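Local structure of Bd3459 (Bdellovibrio bacteriovorus, 5CEC) at residues V349-T354 against V406-N411; S360-K365 against W395-S399. The protein is probably a serine-type D-Ala-D-Ala carboxypeptidase or endopeptidase of the S13 family, serving a bacterial predator and here complexed with its ankyrin-repeat immunity protein Bd3460. The protein carries 1 engineered substitution. All coordinates share one frame; numbering follows the deposited sequence.

Contact 1: residues V349-T354 against V406-N411; sequences VMAGST and VSQLIN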
loop_
_atom_site.group_PDB
_atom_site.type_symbol
_atom_site.label_atom_id
_atom_site.label_comp_id
_atom_site.label_asym_id
_atom_site.label_seq_id
_atom_site.Cartn_x
_atom_site.Cartn_y
_atom_site.Cartn_z
ATOM N N VAL A 349 -17.684 9.442 -3.543
ATOM C CA VAL A 349 -18.549 8.265 -3.580
ATOM C C VAL A 349 -17.812 6.946 -3.344
ATOM O O VAL A 349 -18.451 5.947 -3.021
ATOM C CB VAL A 349 -19.359 8.188 -4.868
ATOM C CG1 VAL A 349 -20.337 9.349 -4.931
ATOM C CG2 VAL A 349 -18.495 8.113 -6.122
ATOM N N MET A 350 -16.492 6.915 -3.503
ATOM C CA MET A 350 -15.746 5.698 -3.202
ATOM C C MET A 350 -15.657 5.360 -1.728
ATOM O O MET A 350 -15.442 4.207 -1.378
ATOM C CB MET A 350 -14.322 5.784 -3.749
ATOM C CG MET A 350 -14.252 5.707 -5.270
ATOM S SD MET A 350 -12.610 5.901 -5.963
ATOM C CE MET A 350 -12.194 7.583 -5.519
ATOM N N ALA A 351 -15.696 6.378 -0.867
ATOM C CA ALA A 351 -15.484 6.154 0.557
ATOM C C ALA A 351 -16.508 5.155 1.068
ATOM O O ALA A 351 -17.688 5.360 0.938
ATOM C CB ALA A 351 -15.553 7.475 1.301
ATOM N N GLY A 352 -16.012 4.084 1.679
ATOM C CA GLY A 352 -16.849 3.062 2.279
ATOM C C GLY A 352 -17.525 2.100 1.331
ATOM O O GLY A 352 -18.184 1.167 1.788
ATOM N N SER A 353 -17.455 2.367 0.020
ATOM C CA SER A 353 -18.125 1.536 -0.990
ATOM C C SER A 353 -17.160 0.710 -1.821
ATOM O O SER A 353 -17.577 -0.213 -2.504
ATOM C CB SER A 353 -18.891 2.431 -1.961
ATOM O OG SER A 353 -18.009 3.211 -2.750
ATOM N N THR A 354 -15.886 1.083 -1.823
ATOM C CA THR A 354 -14.924 0.626 -2.820
ATOM C C THR A 354 -13.808 -0.143 -2.132
ATOM O O THR A 354 -13.231 0.332 -1.162
ATOM C CB THR A 354 -14.394 1.828 -3.585
ATOM O OG1 THR A 354 -15.499 2.452 -4.232
ATOM C CG2 THR A 354 -13.374 1.435 -4.634
ATOM N N VAL A 406 -13.681 6.041 -11.628
ATOM C CA VAL A 406 -14.378 5.085 -10.760
ATOM C C VAL A 406 -15.629 5.736 -10.158
ATOM O O VAL A 406 -16.689 5.098 -10.066
ATOM C CB VAL A 406 -13.438 4.521 -9.679
ATOM C CG1 VAL A 406 -14.193 3.588 -8.733
ATOM C CG2 VAL A 406 -12.283 3.815 -10.366
ATOM N N SER A 407 -15.538 7.014 -9.799
ATOM C CA SER A 407 -16.694 7.718 -9.243
ATOM C C SER A 407 -17.820 7.789 -10.276
ATOM O O SER A 407 -19.005 7.608 -9.950
ATOM C CB SER A 407 -16.295 9.112 -8.785
ATOM O OG SER A 407 -15.339 9.032 -7.761
ATOM N N GLN A 408 -17.458 8.025 -11.534
ATOM C CA GLN A 408 -18.443 8.071 -12.629
ATOM C C GLN A 408 -19.141 6.720 -12.750
ATOM O O GLN A 408 -20.373 6.672 -12.921
ATOM C CB GLN A 408 -17.761 8.455 -13.948
ATOM C CG GLN A 408 -18.704 8.666 -15.126
ATOM C CD GLN A 408 -19.703 9.797 -14.889
ATOM O OE1 GLN A 408 -19.373 10.850 -14.353
ATOM N NE2 GLN A 408 -20.936 9.570 -15.281
ATOM N N LEU A 409 -18.363 5.632 -12.682
ATOM C CA LEU A 409 -18.944 4.291 -12.725
ATOM C C LEU A 409 -19.969 4.064 -11.610
ATOM O O LEU A 409 -21.061 3.501 -11.828
ATOM C CB LEU A 409 -17.833 3.221 -12.704
ATOM C CG LEU A 409 -18.289 1.763 -12.668
ATOM C CD1 LEU A 409 -19.058 1.381 -13.934
ATOM C CD2 LEU A 409 -17.090 0.851 -12.493
ATOM N N ILE A 410 -19.636 4.534 -10.422
ATOM C CA ILE A 410 -20.567 4.450 -9.299
ATOM C C ILE A 410 -21.840 5.290 -9.546
ATOM O O ILE A 410 -22.953 4.800 -9.308
ATOM C CB ILE A 410 -19.855 4.881 -7.974
ATOM C CG1 ILE A 410 -18.833 3.826 -7.566
ATOM C CG2 ILE A 410 -20.885 5.061 -6.857
ATOM C CD1 ILE A 410 -17.875 4.299 -6.502
ATOM N N ASN A 411 -21.664 6.518 -10.041
ATOM C CA ASN A 411 -22.766 7.434 -10.365
ATOM C C ASN A 411 -23.755 6.751 -11.295
ATOM O O ASN A 411 -24.981 6.855 -11.120
ATOM C CB ASN A 411 -22.281 8.713 -11.130
ATOM C CG ASN A 411 -21.536 9.722 -10.271
ATOM O OD1 ASN A 411 -21.565 9.686 -9.032
ATOM N ND2 ASN A 411 -20.842 10.675 -10.964
HETATM O O HOH W 1 -15.185 8.894 -5.128
#
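Val349 and Met350, in the loop leading into strand 354-361, rest against Val406, Ser407 and Ile410 in the last turns of helix 394-411. Ile410 gives the helix's largest share of the contact. Ile410 CB lies 4.0 Å from Val349 CG2, and its CG2 branch packs beside both CB and CG2 of the same valine. Past CG1 the chain is extended (chi2 166°), which pushes CD1 into the curve of the loop. There Ile410 CD1 finds Val349 CG2, Met350 CG and two hydroxyls, lying 3.8 Å from Thr354 OG1 and 3.9 Å from Ser353 OG. With CG1 beside its backbone N (chi1 -66°), Val349 sets CG2 between N and the carbonyl carbon; that methyl packs against Ser407 CA and CB, 3.6 Å from Ser407 CB. Met350 runs across Val406 and Ile410 at about a right angle, its SD 3.9 Å from Val406 CG1, and then bends at chi3, which brings CE near Ser407 OG.

Several polar atoms in this apolar setting have partners. A water takes the Met350 N-H at 2.9 Å from N and donates to Ser407 OG at 2.6 Å, bridging loop and helix, while Ser407 OG also bonds to Lys403 O one turn earlier. Ser353 OG gives its proton to Val349 O at 2.8 Å, in the carbonyl plane and on a lone pair (C=O...O angle 138°), tying the loop back on itself. Pro416 covers Val349 and Ile410, and Asn411 ND2 reaches Arg173 O of the Bd3460 chain. With no direct hydrogen bond between the segments, cohesion across this contact rests on buried aliphatic and thioether surface, supplemented by one bridging water.

Contact 2: residues S360-K365 against W395-S399; sequences SVNKAK and WGVAS. With SO4 (sulfate ion), chain C.
The hairpin from strand 354-361 into strand 364-373 follows a probable K(T/S)G-type motif (Lys357, Thr358, Gly359), and helix 394-411 meets it through Trp395, laid against Ser360 and Val361. Ser360 CB stands 3.6 Å from the centroid of the Trp395 six-membered ring, almost on its normal: a CH-pi contact over the face. At the ring edge Trp395 NE1 donates to Val361 O at 2.9 Å, with an N-H...O angle of 149°. The donor does not follow a lone pair; it comes from 55° above the carbonyl plane, while the oxygen stays close to the plane of the indole. From the opposite face Ala364 N donates to Val361 O at 3.1 Å, the closing bond of the type I turn Val361-Ala364. One oxygen thus closes the turn and helps to set the rotation of the indole, whose ring is also stacked with Tyr388.

Lys365 fills the angle between hairpin and helix. Lys365 CB touches Ala398 CB at 3.6 Å; with CG anti to the backbone N (chi1 -166°) the chain continues along the helix, and Lys365 CD passes 3.9 Å from Trp395 O. The chain bends at chi2 and again at chi4, bringing Lys365 NZ back to its own hairpin, 2.9 Å from Ser360 OG, with Gly359 O as a second acceptor. Ser360 OG accepts that bond and donates to sulfate O2 at 2.8 Å, so the ammonium probably polarises the hydroxyl toward the anion. Ser70, Ser251 and Thr358 also bind the sulfate. A strand bearing such a motif beside the anion pocket, with the last helix of the chain packed on the sheet, is characteristic of the penicillin-binding protein and beta-lactamase fold.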
loop_
_atom_site.group_PDB
_atom_site.type_symbol
_atom_site.label_atom_id
_atom_site.label_comp_id
_atom_site.label_asym_id
_atom_site.label_seq_id
_atom_site.Cartn_x
_atom_site.Cartn_y
_atom_site.Cartn_z
ATOM N N SER A 360 1.576 2.072 -8.926
ATOM C CA SER A 360 2.348 3.183 -9.457
ATOM C C SER A 360 3.725 2.696 -9.906
ATOM O O SER A 360 4.474 2.168 -9.086
ATOM C CB SER A 360 2.550 4.238 -8.358
ATOM O OG SER A 360 1.376 4.502 -7.627
ATOM N N VAL A 361 4.051 2.870 -11.199
ATOM C CA VAL A 361 5.422 2.658 -11.741
ATOM C C VAL A 361 5.666 3.762 -12.775
ATOM O O VAL A 361 4.774 4.553 -13.093
ATOM C CB VAL A 361 5.619 1.260 -12.397
ATOM C CG1 VAL A 361 5.616 0.142 -11.372
ATOM C CG2 VAL A 361 4.599 0.993 -13.494
ATOM N N ASN A 362 6.882 3.846 -13.293
ATOM C CA ASN A 362 7.234 4.916 -14.209
ATOM C C ASN A 362 6.143 5.169 -15.262
ATOM O O ASN A 362 5.689 6.299 -15.460
ATOM C CB ASN A 362 8.583 4.579 -14.869
ATOM C CG ASN A 362 9.020 5.608 -15.885
ATOM O OD1 ASN A 362 8.664 6.768 -15.830
ATOM N ND2 ASN A 362 9.804 5.163 -16.815
ATOM N N LYS A 363 5.752 4.098 -15.953
ATOM C CA LYS A 363 4.826 4.216 -17.075
ATOM C C LYS A 363 3.384 3.914 -16.788
ATOM O O LYS A 363 2.574 3.866 -17.726
ATOM C CB LYS A 363 5.306 3.394 -18.265
ATOM C CG LYS A 363 6.677 3.758 -18.769
ATOM C CD LYS A 363 6.725 5.210 -19.237
ATOM C CE LYS A 363 7.959 5.537 -20.057
ATOM N NZ LYS A 363 8.007 7.001 -20.396
ATOM N N ALA A 364 3.015 3.760 -15.514
ATOM C CA ALA A 364 1.608 3.437 -15.237
ATOM C C ALA A 364 1.135 3.856 -13.873
ATOM O O ALA A 364 1.881 3.803 -12.904
ATOM C CB ALA A 364 1.330 1.933 -15.390
ATOM N N LYS A 365 -0.145 4.219 -13.821
ATOM C CA LYS A 365 -0.875 4.405 -12.568
ATOM C C LYS A 365 -2.118 3.541 -12.718
ATOM O O LYS A 365 -2.808 3.622 -13.755
ATOM C CB LYS A 365 -1.255 5.872 -12.334
ATOM C CG LYS A 365 -1.696 6.161 -10.909
ATOM C CD LYS A 365 -0.480 6.347 -9.986
ATOM C CE LYS A 365 -0.878 6.574 -8.529
ATOM N NZ LYS A 365 -1.364 5.281 -7.972
ATOM N N TRP A 395 1.959 11.019 -11.608
ATOM C CA TRP A 395 1.239 10.087 -10.733
ATOM C C TRP A 395 0.041 10.765 -10.071
ATOM O O TRP A 395 -1.049 10.196 -10.074
ATOM C CB TRP A 395 2.160 9.466 -9.688
ATOM C CG TRP A 395 3.053 8.384 -10.187
ATOM C CD1 TRP A 395 3.109 7.842 -11.464
ATOM C CD2 TRP A 395 4.010 7.671 -9.419
ATOM N NE1 TRP A 395 4.040 6.861 -11.502
ATOM C CE2 TRP A 395 4.621 6.733 -10.273
ATOM C CE3 TRP A 395 4.410 7.711 -8.080
ATOM C CZ2 TRP A 395 5.603 5.880 -9.844
ATOM C CZ3 TRP A 395 5.375 6.838 -7.657
ATOM C CH2 TRP A 395 5.975 5.946 -8.548
ATOM N N GLY A 396 0.235 11.958 -9.541
ATOM C CA GLY A 396 -0.873 12.636 -8.909
ATOM C C GLY A 396 -1.971 13.027 -9.875
ATOM O O GLY A 396 -3.146 12.937 -9.573
ATOM N N VAL A 397 -1.596 13.419 -11.088
ATOM C CA VAL A 397 -2.576 13.741 -12.106
ATOM C C VAL A 397 -3.387 12.489 -12.457
ATOM O O VAL A 397 -4.627 12.492 -12.474
ATOM C CB VAL A 397 -1.899 14.305 -13.386
ATOM C CG1 VAL A 397 -2.885 14.439 -14.528
ATOM C CG2 VAL A 397 -1.271 15.672 -13.074
ATOM N N ALA A 398 -2.689 11.401 -12.746
ATOM C CA ALA A 398 -3.384 10.139 -13.088
ATOM C C ALA A 398 -4.254 9.649 -11.949
ATOM O O ALA A 398 -5.336 9.118 -12.194
ATOM C CB ALA A 398 -2.360 9.087 -13.476
ATOM N N SER A 399 -3.772 9.796 -10.722
ATOM C CA SER A 399 -4.523 9.279 -9.594
ATOM C C SER A 399 -5.922 9.906 -9.537
ATOM O O SER A 399 -6.911 9.190 -9.345
ATOM C CB SER A 399 -3.807 9.584 -8.287
ATOM O OG SER A 399 -4.526 9.002 -7.214
HETATM S S SO4 C . 1.330 1.609 -4.629
HETATM O O1 SO4 C . 1.818 2.468 -3.509
HETATM O O2 SO4 C . 1.072 2.373 -5.859
HETATM O O3 SO4 C . 2.346 0.463 -4.813
HETATM O O4 SO4 C . 0.104 0.912 -4.209
#

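Overall arrangement
Contacts 1 and 2 lie toward opposite ends of helix 394-411, the first joining its end to the loop that leads into strand 354-361, the second joining its start to the hairpin after that strand. Their centres lie 20 Å apart and their nearest atoms about 7 Å, so they do not touch; along the chain, contact 2 is nested within the loop that contact 1 closes. Only contact 2 borders the probable active site, through Ser360 and the sulfate. Contact 1 is remote from that pocket. Bd3460 reaches both, packing on Trp395 at one end and bonding Asn411 at the other.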